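Local coordinates for citrate synthase (Metallosphaera sedula, PDB 6ABX), which probably catalyses the condensation of oxaloacetate with acetyl-CoA and water to give citrate and CoA in the tricarboxylic acid cycle, at residues I127-R135 with G318-I327. Sequence-based numbering, arbitrary orientation.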
loop_
_atom_site.group_PDB
_atom_site.type_symbol
_atom_site.label_atom_id
_atom_site.label_comp_id
_atom_site.label_asym_id
_atom_site.label_seq_id
_atom_site.Cartn_x
_atom_site.Cartn_y
_atom_site.Cartn_z
ATOM N N ILE A 127 0.701 -19.128 3.796
ATOM C CA ILE A 127 -0.323 -19.249 4.802
ATOM C C ILE A 127 -0.211 -20.613 5.501
ATOM O O ILE A 127 -0.326 -20.715 6.728
ATOM C CB ILE A 127 -1.723 -19.075 4.193
ATOM C CG1 ILE A 127 -1.892 -17.629 3.710
ATOM C CG2 ILE A 127 -2.804 -19.446 5.199
ATOM C CD1 ILE A 127 -3.170 -17.411 2.940
ATOM N N SER A 128 -0.056 -21.648 4.685
ATOM C CA SER A 128 0.032 -23.037 5.173
ATOM C C SER A 128 1.246 -23.213 6.121
ATOM O O SER A 128 1.103 -23.835 7.191
ATOM C CB SER A 128 0.028 -23.994 4.001
ATOM O OG SER A 128 -1.187 -23.904 3.271
ATOM N N LEU A 129 2.396 -22.641 5.760
ATOM C CA LEU A 129 3.585 -22.696 6.617
ATOM C C LEU A 129 3.377 -21.926 7.917
ATOM O O LEU A 129 3.738 -22.434 8.984
ATOM C CB LEU A 129 4.783 -22.189 5.838
ATOM C CG LEU A 129 6.107 -22.186 6.591
ATOM C CD1 LEU A 129 6.430 -23.569 7.133
ATOM C CD2 LEU A 129 7.170 -21.700 5.623
ATOM N N ILE A 130 2.647 -20.794 7.888
ATOM C CA ILE A 130 2.280 -20.152 9.140
ATOM C C ILE A 130 1.496 -21.144 10.001
ATOM O O ILE A 130 1.805 -21.299 11.184
ATOM C CB ILE A 130 1.490 -18.840 8.937
ATOM C CG1 ILE A 130 2.297 -17.771 8.225
ATOM C CG2 ILE A 130 0.939 -18.356 10.299
ATOM C CD1 ILE A 130 1.488 -16.561 7.787
ATOM N N GLN A 131 0.439 -21.746 9.434
ATOM C CA GLN A 131 -0.440 -22.598 10.206
ATOM C C GLN A 131 0.300 -23.816 10.770
ATOM O O GLN A 131 0.089 -24.148 11.924
ATOM C CB GLN A 131 -1.610 -23.080 9.360
ATOM C CG GLN A 131 -2.513 -24.018 10.111
ATOM C CD GLN A 131 -3.316 -23.227 11.085
ATOM O OE1 GLN A 131 -4.348 -22.604 10.729
ATOM N NE2 GLN A 131 -2.792 -23.181 12.308
ATOM N N ARG A 132 1.081 -24.496 9.934
ATOM C CA ARG A 132 1.819 -25.716 10.321
ATOM C C ARG A 132 2.777 -25.329 11.460
ATOM O O ARG A 132 2.791 -26.016 12.490
ATOM C CB ARG A 132 2.653 -26.260 9.160
ATOM C CG ARG A 132 1.836 -26.790 7.988
ATOM C CD ARG A 132 1.145 -28.105 8.242
ATOM N NE ARG A 132 1.994 -29.293 8.307
ATOM C CZ ARG A 132 1.571 -30.522 8.585
ATOM N NH1 ARG A 132 0.277 -30.818 8.695
ATOM N NH2 ARG A 132 2.455 -31.497 8.666
ATOM N N THR A 133 3.458 -24.195 11.301
ATOM C CA THR A 133 4.494 -23.776 12.296
ATOM C C THR A 133 3.827 -23.539 13.657
ATOM O O THR A 133 4.340 -23.941 14.716
ATOM C CB THR A 133 5.284 -22.569 11.794
ATOM O OG1 THR A 133 5.959 -22.894 10.581
ATOM C CG2 THR A 133 6.278 -22.101 12.825
ATOM N N ARG A 134 2.662 -22.892 13.653
ATOM C CA ARG A 134 1.979 -22.578 14.889
ATOM C C ARG A 134 1.623 -23.859 15.650
ATOM O O ARG A 134 1.553 -23.850 16.891
ATOM C CB ARG A 134 0.716 -21.761 14.649
ATOM C CG ARG A 134 1.041 -20.328 14.319
ATOM C CD ARG A 134 -0.261 -19.716 13.981
ATOM N NE ARG A 134 -0.246 -18.310 13.956
ATOM C CZ ARG A 134 -1.391 -17.628 13.922
ATOM N NH1 ARG A 134 -2.541 -18.273 13.716
ATOM N NH2 ARG A 134 -1.368 -16.329 14.088
ATOM N N ARG A 135 1.300 -24.913 14.902
ATOM C CA ARG A 135 0.918 -26.222 15.472
ATOM C C ARG A 135 2.107 -27.142 15.706
ATOM O O ARG A 135 1.912 -28.367 15.895
ATOM C CB ARG A 135 -0.071 -26.872 14.506
ATOM C CG ARG A 135 -1.403 -26.129 14.504
ATOM C CD ARG A 135 -2.407 -26.626 13.491
ATOM N NE ARG A 135 -3.699 -25.949 13.667
ATOM C CZ ARG A 135 -4.690 -25.965 12.766
ATOM N NH1 ARG A 135 -4.504 -26.541 11.579
ATOM N NH2 ARG A 135 -5.803 -25.268 13.014
ATOM N N GLY A 318 -10.087 -26.339 8.795
ATOM C CA GLY A 318 -8.888 -26.530 9.560
ATOM C C GLY A 318 -7.980 -25.346 9.661
ATOM O O GLY A 318 -6.828 -25.490 10.126
ATOM N N PHE A 319 -8.424 -24.133 9.238
ATOM C CA PHE A 319 -7.623 -22.947 9.442
ATOM C C PHE A 319 -7.927 -22.261 10.777
ATOM O O PHE A 319 -9.103 -22.134 11.094
ATOM C CB PHE A 319 -7.929 -21.964 8.307
ATOM C CG PHE A 319 -7.537 -22.454 6.934
ATOM C CD1 PHE A 319 -6.235 -22.284 6.508
ATOM C CD2 PHE A 319 -8.444 -23.058 6.089
ATOM C CE1 PHE A 319 -5.861 -22.702 5.247
ATOM C CE2 PHE A 319 -8.076 -23.456 4.811
ATOM C CZ PHE A 319 -6.781 -23.280 4.410
ATOM N N ASP A 320 -6.910 -21.759 11.501
ATOM C CA ASP A 320 -7.063 -20.915 12.676
ATOM C C ASP A 320 -7.819 -19.672 12.235
ATOM O O ASP A 320 -7.549 -19.103 11.170
ATOM C CB ASP A 320 -5.754 -20.437 13.355
ATOM C CG ASP A 320 -4.965 -21.496 14.094
ATOM O OD1 ASP A 320 -5.577 -22.532 14.431
ATOM O OD2 ASP A 320 -3.718 -21.288 14.283
ATOM N N PRO A 321 -8.786 -19.210 13.045
ATOM C CA PRO A 321 -9.497 -17.976 12.767
ATOM C C PRO A 321 -8.645 -16.756 12.420
ATOM O O PRO A 321 -9.025 -15.998 11.517
ATOM C CB PRO A 321 -10.253 -17.719 14.077
ATOM C CG PRO A 321 -10.538 -19.097 14.571
ATOM C CD PRO A 321 -9.268 -19.855 14.275
ATOM N N ASP A 322 -7.482 -16.577 13.041
ATOM C CA ASP A 322 -6.863 -15.332 12.763
ATOM C C ASP A 322 -6.082 -15.401 11.432
ATOM O O ASP A 322 -5.537 -14.390 11.023
ATOM C CB ASP A 322 -6.000 -14.851 13.908
ATOM C CG ASP A 322 -4.750 -15.668 14.017
ATOM O OD1 ASP A 322 -4.767 -16.777 13.477
ATOM O OD2 ASP A 322 -3.785 -15.185 14.668
ATOM N N LEU A 323 -6.033 -16.569 10.779
ATOM C CA LEU A 323 -5.498 -16.619 9.391
ATOM C C LEU A 323 -6.556 -16.184 8.383
ATOM O O LEU A 323 -6.214 -16.027 7.156
ATOM C CB LEU A 323 -5.004 -18.033 9.103
ATOM C CG LEU A 323 -3.761 -18.420 9.887
ATOM C CD1 LEU A 323 -3.234 -19.757 9.425
ATOM C CD2 LEU A 323 -2.672 -17.369 9.726
ATOM N N PHE A 324 -7.828 -16.016 8.783
ATOM C CA PHE A 324 -8.875 -15.794 7.765
ATOM C C PHE A 324 -8.574 -14.580 6.868
ATOM O O PHE A 324 -8.771 -14.677 5.651
ATOM C CB PHE A 324 -10.289 -15.636 8.341
ATOM C CG PHE A 324 -11.265 -15.271 7.235
ATOM C CD1 PHE A 324 -11.386 -16.084 6.109
ATOM C CD2 PHE A 324 -11.916 -14.047 7.213
ATOM C CE1 PHE A 324 -12.201 -15.719 5.044
ATOM C CE2 PHE A 324 -12.743 -13.700 6.157
ATOM C CZ PHE A 324 -12.878 -14.526 5.068
ATOM N N PRO A 325 -8.079 -13.423 7.367
ATOM C CA PRO A 325 -7.782 -12.296 6.486
ATOM C C PRO A 325 -6.724 -12.640 5.424
ATOM O O PRO A 325 -6.783 -12.137 4.265
ATOM C CB PRO A 325 -7.238 -11.191 7.397
ATOM C CG PRO A 325 -7.768 -11.571 8.795
ATOM C CD PRO A 325 -8.025 -13.059 8.811
ATOM N N THR A 326 -5.811 -13.546 5.779
ATOM C CA THR A 326 -4.775 -13.943 4.786
ATOM C C THR A 326 -5.445 -14.744 3.662
ATOM O O THR A 326 -4.984 -14.678 2.466
ATOM C CB THR A 326 -3.538 -14.629 5.365
ATOM O OG1 THR A 326 -3.852 -15.928 5.871
ATOM C CG2 THR A 326 -2.861 -13.804 6.443
ATOM N N ILE A 327 -6.371 -15.624 4.044
ATOM C CA ILE A 327 -7.060 -16.468 3.077
ATOM C C ILE A 327 -7.875 -15.579 2.120
ATOM O O ILE A 327 -7.900 -15.802 0.866
ATOM C CB ILE A 327 -7.906 -17.521 3.812
ATOM C CG1 ILE A 327 -7.021 -18.427 4.657
ATOM C CG2 ILE A 327 -8.701 -18.347 2.822
ATOM C CD1 ILE A 327 -7.819 -19.218 5.656
HETATM O O HOH W 1 -8.971 -24.711 12.674
HETATM O O HOH W 2 -4.261 -24.403 16.131
#
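A salt-bridge network of R134, R135, D320 and D322 joins the C-terminal end of helix 112-134 to the turn that leads into helix 324-343. R134 meets D322 end-on: R134 NH1 lies 2.7 Å from D322 OD1, using that oxygen's syn lone pair, and R134 NH2 2.7 Å from D322 OD2, with the two flat groups only 23° apart. R134 NH1 also reaches the anti lone pair of D320 OD2 at 3.3 Å, a longer and more bent bond. Over one guanidinium face lies L323 CD2, while A86 O accepts from NE. A methionine in place of R134 would probably leave the D322 carboxylate without its paired charge and free to turn away from the end of helix 112-134. Q131 binds the turn through both ends of its amide: its chain, bent at chi2 (74°), brings OE1 to D320 N at 2.8 Å, nearly straight at 173°, and NE2 to D320 OD2 at 2.9 Å, met from above the carboxylate plane. Within the mainly helical citrate synthase fold, G318 closes the preceding helix 310-316 with a Schellman motif, and its carbonyl O takes both R135 NH1 (2.9 Å) and NH2; R135 NH2 also makes a weak bond to D320 OD1, and a water links R135 NE to that oxygen. Beneath the polar layer the contact turns largely apolar. L323 sets CD2 against I130 CG2 and CD1 against Q131 CB, and I127 lays CD1 beside T326 OG1 at 3.4 Å, a hydroxyl already bonded to L323 O.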